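Local coordinates for protein beta-lactamase (Nostoc sp., PDB 6NHS) that probably hydrolyses the beta-lactam ring of penicillin-type antibiotics, as a serine beta-lactamase of class D, at residues A[57-62]-A[214-219]; A[38-43]-A[227-232]. One frame throughout, in Å; residues are numbered along the deposited sequence.

Contact 1: A[57-62]-A[214-219]; sequences QSFLPA and IGWFVG. With FMT (formic acid), chain G.
In the beta-lactamase fold, F59, L60 and P61 of the loop that leads into helix 65-76 pack against I214 and W216 of strand 213-223 in the main antiparallel sheet. S63, the residue after segment 57-62, and K66, in the first turn of helix 65-76, form an SxxK pattern consistent with the active-site motif of the family, and the indole of W216 lies near that pattern without touching it. One hydrogen bond crosses the contact: W216 NE1 donates to L60 O at 2.8 Å, with an almost straight N-H...O angle of 168°. The oxygen sits at the ring edge, in the indole plane, while seen from the carbonyl the donor is tilted somewhat out of its plane. With CG anti to its own carbonyl carbon (chi1 -74°), W216 carries its indole across to the loop. Next along, P61 O approaches W216 CD1 to 3.4 Å, and that oxygen also accepts a hydrogen bond from T64 OG1. The benzo side of the indole meets F59, whose CB is 3.8 Å from W216 CZ2. The F59 ring itself turns to I214, the two side chains crossing at about a right angle. F59 CD1 is 3.6 Å from I214 CD1, and the neighbouring F59 CE1 stands 3.8 Å from the same methyl. N233 of the adjacent strand touches F59, I214 and W216. Nearer the start of the segment, S58 OG lies 3.2 Å from O2 of a formic acid molecule, probably from the crystallisation liquor, a weak contact at most. The in-plane bond would resist rotation of the indole, and it gives its N-H and the L60 carbonyl a partner in a buried setting, while F59 and I214 fill in beside it with purely apolar contact.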
loop_
_atom_site.group_PDB
_atom_site.type_symbol
_atom_site.label_atom_id
_atom_site.label_comp_id
_atom_site.label_asym_id
_atom_site.label_seq_id
_atom_site.Cartn_x
_atom_site.Cartn_y
_atom_site.Cartn_z
ATOM N N GLN A 57 0.116 15.611 -3.203
ATOM C CA GLN A 57 -0.898 15.849 -2.186
ATOM C C GLN A 57 -0.977 14.657 -1.244
ATOM O O GLN A 57 -0.771 13.513 -1.653
ATOM C CB GLN A 57 -2.263 16.104 -2.830
ATOM C CG GLN A 57 -2.332 17.415 -3.599
ATOM C CD GLN A 57 -3.624 17.571 -4.379
ATOM O OE1 GLN A 57 -4.527 16.733 -4.291
ATOM N NE2 GLN A 57 -3.717 18.646 -5.154
ATOM N N SER A 58 -1.275 14.939 0.026
ATOM C CA SER A 58 -1.302 13.914 1.066
ATOM C C SER A 58 -2.703 13.339 1.226
ATOM O O SER A 58 -3.696 14.071 1.156
ATOM C CB SER A 58 -0.839 14.491 2.407
ATOM O OG SER A 58 0.492 14.951 2.325
ATOM N N PHE A 59 -2.770 12.029 1.468
ATOM C CA PHE A 59 -4.024 11.324 1.696
ATOM C C PHE A 59 -3.825 10.288 2.793
ATOM O O PHE A 59 -2.711 9.807 3.013
ATOM C CB PHE A 59 -4.530 10.627 0.423
ATOM C CG PHE A 59 -4.653 11.544 -0.763
ATOM C CD1 PHE A 59 -5.839 12.207 -1.020
ATOM C CD2 PHE A 59 -3.579 11.740 -1.622
ATOM C CE1 PHE A 59 -5.956 13.052 -2.120
ATOM C CE2 PHE A 59 -3.688 12.586 -2.712
ATOM C CZ PHE A 59 -4.879 13.243 -2.961
ATOM N N LEU A 60 -4.914 9.956 3.484
ATOM C CA LEU A 60 -4.918 8.809 4.381
ATOM C C LEU A 60 -4.404 7.574 3.641
ATOM O O LEU A 60 -4.868 7.291 2.531
ATOM C CB LEU A 60 -6.330 8.537 4.903
ATOM C CG LEU A 60 -6.936 9.593 5.821
ATOM C CD1 LEU A 60 -8.429 9.340 6.000
ATOM C CD2 LEU A 60 -6.219 9.554 7.163
ATOM N N PRO A 61 -3.459 6.826 4.216
ATOM C CA PRO A 61 -2.938 5.651 3.499
ATOM C C PRO A 61 -3.912 4.490 3.447
ATOM O O PRO A 61 -3.838 3.684 2.508
ATOM C CB PRO A 61 -1.669 5.290 4.288
ATOM C CG PRO A 61 -1.851 5.903 5.616
ATOM C CD PRO A 61 -2.675 7.136 5.421
ATOM N N ALA A 62 -4.819 4.385 4.421
ATOM C CA ALA A 62 -5.737 3.259 4.533
ATOM C C ALA A 62 -4.959 1.953 4.452
ATOM O O ALA A 62 -3.868 1.845 5.021
ATOM C CB ALA A 62 -6.824 3.325 3.454
ATOM N N ILE A 214 -11.100 8.049 -0.996
ATOM C CA ILE A 214 -9.822 8.013 -1.698
ATOM C C ILE A 214 -9.471 6.561 -1.990
ATOM O O ILE A 214 -9.511 5.714 -1.089
ATOM C CB ILE A 214 -8.712 8.696 -0.882
ATOM C CG1 ILE A 214 -9.058 10.169 -0.648
ATOM C CG2 ILE A 214 -7.358 8.539 -1.571
ATOM C CD1 ILE A 214 -9.138 10.989 -1.922
ATOM N N GLY A 215 -9.128 6.277 -3.242
ATOM C CA GLY A 215 -8.710 4.948 -3.661
ATOM C C GLY A 215 -7.204 4.922 -3.927
ATOM O O GLY A 215 -6.663 5.860 -4.502
ATOM N N TRP A 216 -6.563 3.839 -3.510
ATOM C CA TRP A 216 -5.138 3.645 -3.734
ATOM C C TRP A 216 -4.882 2.319 -4.440
ATOM O O TRP A 216 -5.587 1.331 -4.215
ATOM C CB TRP A 216 -4.344 3.577 -2.436
ATOM C CG TRP A 216 -4.090 4.803 -1.630
ATOM C CD1 TRP A 216 -4.717 5.158 -0.470
ATOM C CD2 TRP A 216 -3.061 5.771 -1.842
ATOM N NE1 TRP A 216 -4.163 6.307 0.036
ATOM C CE2 TRP A 216 -3.145 6.707 -0.788
ATOM C CE3 TRP A 216 -2.092 5.958 -2.839
ATOM C CZ2 TRP A 216 -2.297 7.817 -0.700
ATOM C CZ3 TRP A 216 -1.246 7.057 -2.746
ATOM C CH2 TRP A 216 -1.359 7.976 -1.684
ATOM N N PHE A 217 -3.819 2.292 -5.246
ATOM C CA PHE A 217 -3.128 1.046 -5.580
ATOM C C PHE A 217 -1.653 1.391 -5.725
ATOM O O PHE A 217 -1.289 2.176 -6.608
ATOM C CB PHE A 217 -3.680 0.411 -6.860
ATOM C CG PHE A 217 -3.129 -0.971 -7.152
ATOM C CD1 PHE A 217 -3.035 -1.928 -6.147
ATOM C CD2 PHE A 217 -2.721 -1.315 -8.434
ATOM C CE1 PHE A 217 -2.534 -3.200 -6.414
ATOM C CE2 PHE A 217 -2.227 -2.592 -8.712
ATOM C CZ PHE A 217 -2.134 -3.531 -7.699
ATOM N N VAL A 218 -0.810 0.855 -4.836
ATOM C CA VAL A 218 0.618 1.153 -4.845
ATOM C C VAL A 218 1.386 -0.159 -4.844
ATOM O O VAL A 218 0.884 -1.189 -4.390
ATOM C CB VAL A 218 1.046 2.037 -3.642
ATOM C CG1 VAL A 218 0.099 3.205 -3.485
ATOM C CG2 VAL A 218 1.096 1.217 -2.353
ATOM N N GLY A 219 2.605 -0.122 -5.372
ATOM C CA GLY A 219 3.404 -1.339 -5.439
ATOM C C GLY A 219 4.509 -1.195 -6.468
ATOM O O GLY A 219 4.985 -0.092 -6.733
HETATM C C FMT G . 1.530 18.321 1.132
HETATM O O1 FMT G . 0.826 18.431 2.134
HETATM O O2 FMT G . 2.079 17.273 0.797
#

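Contact 2: A[38-43]-A[227-232]; sequences LIYDRN and VYFFAT
R42, just past the end of strand 35-41, packs against V227 of strand 226-236. Its CB sits 3.4 Å from V227 O and 4.0 Å from F229 CE2, at the edge of that ring. With CG anti to the backbone N (chi1 -176°), the chain runs outward and then bends at chi3 (67°), which brings the guanidinium back over V227. There R42 NH2 lies 3.6 Å from V227 CG2, the methyl resting on one guanidinium face toward its rim. The edge of the same group grips N43 side-on: NE at 3.2 Å and NH1 at 3.0 Å both donate to N43 OD1, in the guanidinium plane. The two bonds fix the rotation of the group, although R42 and N43 also touch a crystal neighbour. H172 of helix 161-172 contacts both R42 and V227.

Along the two strands the backbones are joined in antiparallel register. R42 N donates to V227 O, while the hydrogen-bonded pairs Y40 with F229 and L38 with A231 are each closed by two N-H...O bonds. Y40 and F229 lie side by side, CD2 of F229 meeting the Y40 ring at its edge. On the other face of the sheet from Y40 and F229, the D41 carboxylate lies beside the Y228 ring, its oxygens held by N44 and N226, and I39 packs its CG2 and CG1 against CB of Y228 and of F230. Antiparallel pairing of a strand near the N-terminus with one near the C-terminus is characteristic of the serine beta-lactamase and penicillin-binding fold.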
loop_
_atom_site.group_PDB
_atom_site.type_symbol
_atom_site.label_atom_id
_atom_site.label_comp_id
_atom_site.label_asym_id
_atom_site.label_seq_id
_atom_site.Cartn_x
_atom_site.Cartn_y
_atom_site.Cartn_z
ATOM N N LEU A 38 1.701 7.828 -10.579
ATOM C CA LEU A 38 3.127 8.075 -10.692
ATOM C C LEU A 38 3.823 6.739 -10.888
ATOM O O LEU A 38 3.594 5.801 -10.118
ATOM C CB LEU A 38 3.659 8.781 -9.442
ATOM C CG LEU A 38 5.110 9.245 -9.481
ATOM C CD1 LEU A 38 5.308 10.279 -10.580
ATOM C CD2 LEU A 38 5.503 9.812 -8.125
ATOM N N ILE A 39 4.653 6.642 -11.921
ATOM C CA ILE A 39 5.419 5.430 -12.191
ATOM C C ILE A 39 6.892 5.808 -12.247
ATOM O O ILE A 39 7.258 6.801 -12.885
ATOM C CB ILE A 39 4.968 4.741 -13.492
ATOM C CG1 ILE A 39 3.500 4.316 -13.386
ATOM C CG2 ILE A 39 5.819 3.513 -13.773
ATOM C CD1 ILE A 39 2.933 3.772 -14.679
ATOM N N TYR A 40 7.731 5.034 -11.560
ATOM C CA TYR A 40 9.164 5.299 -11.498
ATOM C C TYR A 40 9.925 4.122 -12.091
ATOM O O TYR A 40 9.845 2.998 -11.575
ATOM C CB TYR A 40 9.620 5.565 -10.062
ATOM C CG TYR A 40 11.104 5.820 -9.950
ATOM C CD1 TYR A 40 11.676 6.940 -10.535
ATOM C CD2 TYR A 40 11.933 4.944 -9.259
ATOM C CE1 TYR A 40 13.032 7.183 -10.446
ATOM C CE2 TYR A 40 13.293 5.179 -9.161
ATOM C CZ TYR A 40 13.834 6.303 -9.757
ATOM O OH TYR A 40 15.183 6.558 -9.668
ATOM N N ASP A 41 10.665 4.391 -13.165
ATOM C CA ASP A 41 11.512 3.413 -13.844
ATOM C C ASP A 41 12.852 3.372 -13.116
ATOM O O ASP A 41 13.623 4.337 -13.168
ATOM C CB ASP A 41 11.662 3.819 -15.313
ATOM C CG ASP A 41 12.579 2.904 -16.120
ATOM O OD1 ASP A 41 13.493 2.252 -15.572
ATOM O OD2 ASP A 41 12.391 2.868 -17.352
ATOM N N ARG A 42 13.136 2.254 -12.441
ATOM C CA ARG A 42 14.323 2.196 -11.590
ATOM C C ARG A 42 15.607 2.267 -12.406
ATOM O O ARG A 42 16.506 3.058 -12.094
ATOM C CB ARG A 42 14.320 0.929 -10.741
ATOM C CG ARG A 42 15.496 0.891 -9.777
ATOM C CD ARG A 42 15.780 -0.511 -9.287
ATOM N NE ARG A 42 16.256 -1.377 -10.359
ATOM C CZ ARG A 42 16.470 -2.681 -10.217
ATOM N NH1 ARG A 42 16.900 -3.404 -11.246
ATOM N NH2 ARG A 42 16.248 -3.262 -9.044
ATOM N N ASN A 43 15.714 1.436 -13.450
ATOM C CA ASN A 43 16.953 1.357 -14.220
ATOM C C ASN A 43 17.285 2.687 -14.885
ATOM O O ASN A 43 18.459 3.065 -14.984
ATOM C CB ASN A 43 16.850 0.252 -15.273
ATOM C CG ASN A 43 16.901 -1.149 -14.670
ATOM O OD1 ASN A 43 16.967 -1.315 -13.453
ATOM N ND2 ASN A 43 16.858 -2.162 -15.526
ATOM N N VAL A 227 12.485 -2.623 -12.663
ATOM C CA VAL A 227 11.449 -2.500 -11.645
ATOM C C VAL A 227 10.730 -1.181 -11.871
ATOM O O VAL A 227 11.373 -0.128 -11.961
ATOM C CB VAL A 227 12.023 -2.562 -10.216
ATOM C CG1 VAL A 227 10.906 -2.399 -9.186
ATOM C CG2 VAL A 227 12.779 -3.865 -9.996
ATOM N N TYR A 228 9.409 -1.236 -11.971
ATOM C CA TYR A 228 8.582 -0.052 -12.163
ATOM C C TYR A 228 7.723 0.130 -10.916
ATOM O O TYR A 228 6.753 -0.607 -10.707
ATOM C CB TYR A 228 7.728 -0.188 -13.422
ATOM C CG TYR A 228 8.548 -0.507 -14.650
ATOM C CD1 TYR A 228 8.809 -1.823 -15.015
ATOM C CD2 TYR A 228 9.084 0.508 -15.431
ATOM C CE1 TYR A 228 9.568 -2.115 -16.136
ATOM C CE2 TYR A 228 9.845 0.226 -16.553
ATOM C CZ TYR A 228 10.081 -1.089 -16.902
ATOM O OH TYR A 228 10.840 -1.377 -18.011
ATOM N N PHE A 229 8.101 1.091 -10.082
ATOM C CA PHE A 229 7.312 1.442 -8.909
ATOM C C PHE A 229 6.135 2.307 -9.335
ATOM O O PHE A 229 6.267 3.153 -10.223
ATOM C CB PHE A 229 8.179 2.182 -7.886
ATOM C CG PHE A 229 9.371 1.387 -7.424
ATOM C CD1 PHE A 229 9.271 0.535 -6.328
ATOM C CD2 PHE A 229 10.586 1.474 -8.091
ATOM C CE1 PHE A 229 10.365 -0.217 -5.899
ATOM C CE2 PHE A 229 11.688 0.730 -7.671
ATOM C CZ PHE A 229 11.574 -0.124 -6.574
ATOM N N PHE A 230 4.978 2.089 -8.711
ATOM C CA PHE A 230 3.785 2.839 -9.079
ATOM C C PHE A 230 2.977 3.211 -7.843
ATOM O O PHE A 230 3.000 2.519 -6.821
ATOM C CB PHE A 230 2.897 2.062 -10.063
ATOM C CG PHE A 230 2.385 0.750 -9.521
ATOM C CD1 PHE A 230 1.229 0.700 -8.758
ATOM C CD2 PHE A 230 3.052 -0.435 -9.793
ATOM C CE1 PHE A 230 0.755 -0.507 -8.259
ATOM C CE2 PHE A 230 2.577 -1.652 -9.296
ATOM C CZ PHE A 230 1.431 -1.681 -8.531
ATOM N N ALA A 231 2.252 4.321 -7.961
ATOM C CA ALA A 231 1.295 4.765 -6.955
ATOM C C ALA A 231 0.123 5.395 -7.687
ATOM O O ALA A 231 0.293 6.394 -8.397
ATOM C CB ALA A 231 1.919 5.765 -5.972
ATOM N N THR A 232 -1.055 4.798 -7.523
ATOM C CA THR A 232 -2.292 5.287 -8.107
ATOM C C THR A 232 -3.187 5.823 -6.996
ATOM O O THR A 232 -3.317 5.203 -5.935
ATOM C CB THR A 232 -3.010 4.171 -8.882
ATOM O OG1 THR A 232 -2.226 3.802 -10.025
ATOM C CG2 THR A 232 -4.377 4.633 -9.352
#

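How the contacts relate
Both contacts are buried and reach the same sheet, but the centre of contact 1 lies about 7 Å, and that of contact 2 about 14 Å, from the centre of the chain. They meet where strands 213-223 and 226-236 run side by side: F217 O and T232 N, at 2.8 Å, and G219 O and F230 N, at 2.9 Å, form probable hydrogen bonds. Contact 2 joins strand to strand by regular backbone bonding and ends in a polar turn with a partly exposed arginine. In contact 1 a loop meets a strand through apolar side chains and one bond from an indole N-H to a backbone carbonyl. Along the chain, contact 1 is nested inside the loop that contact 2 closes.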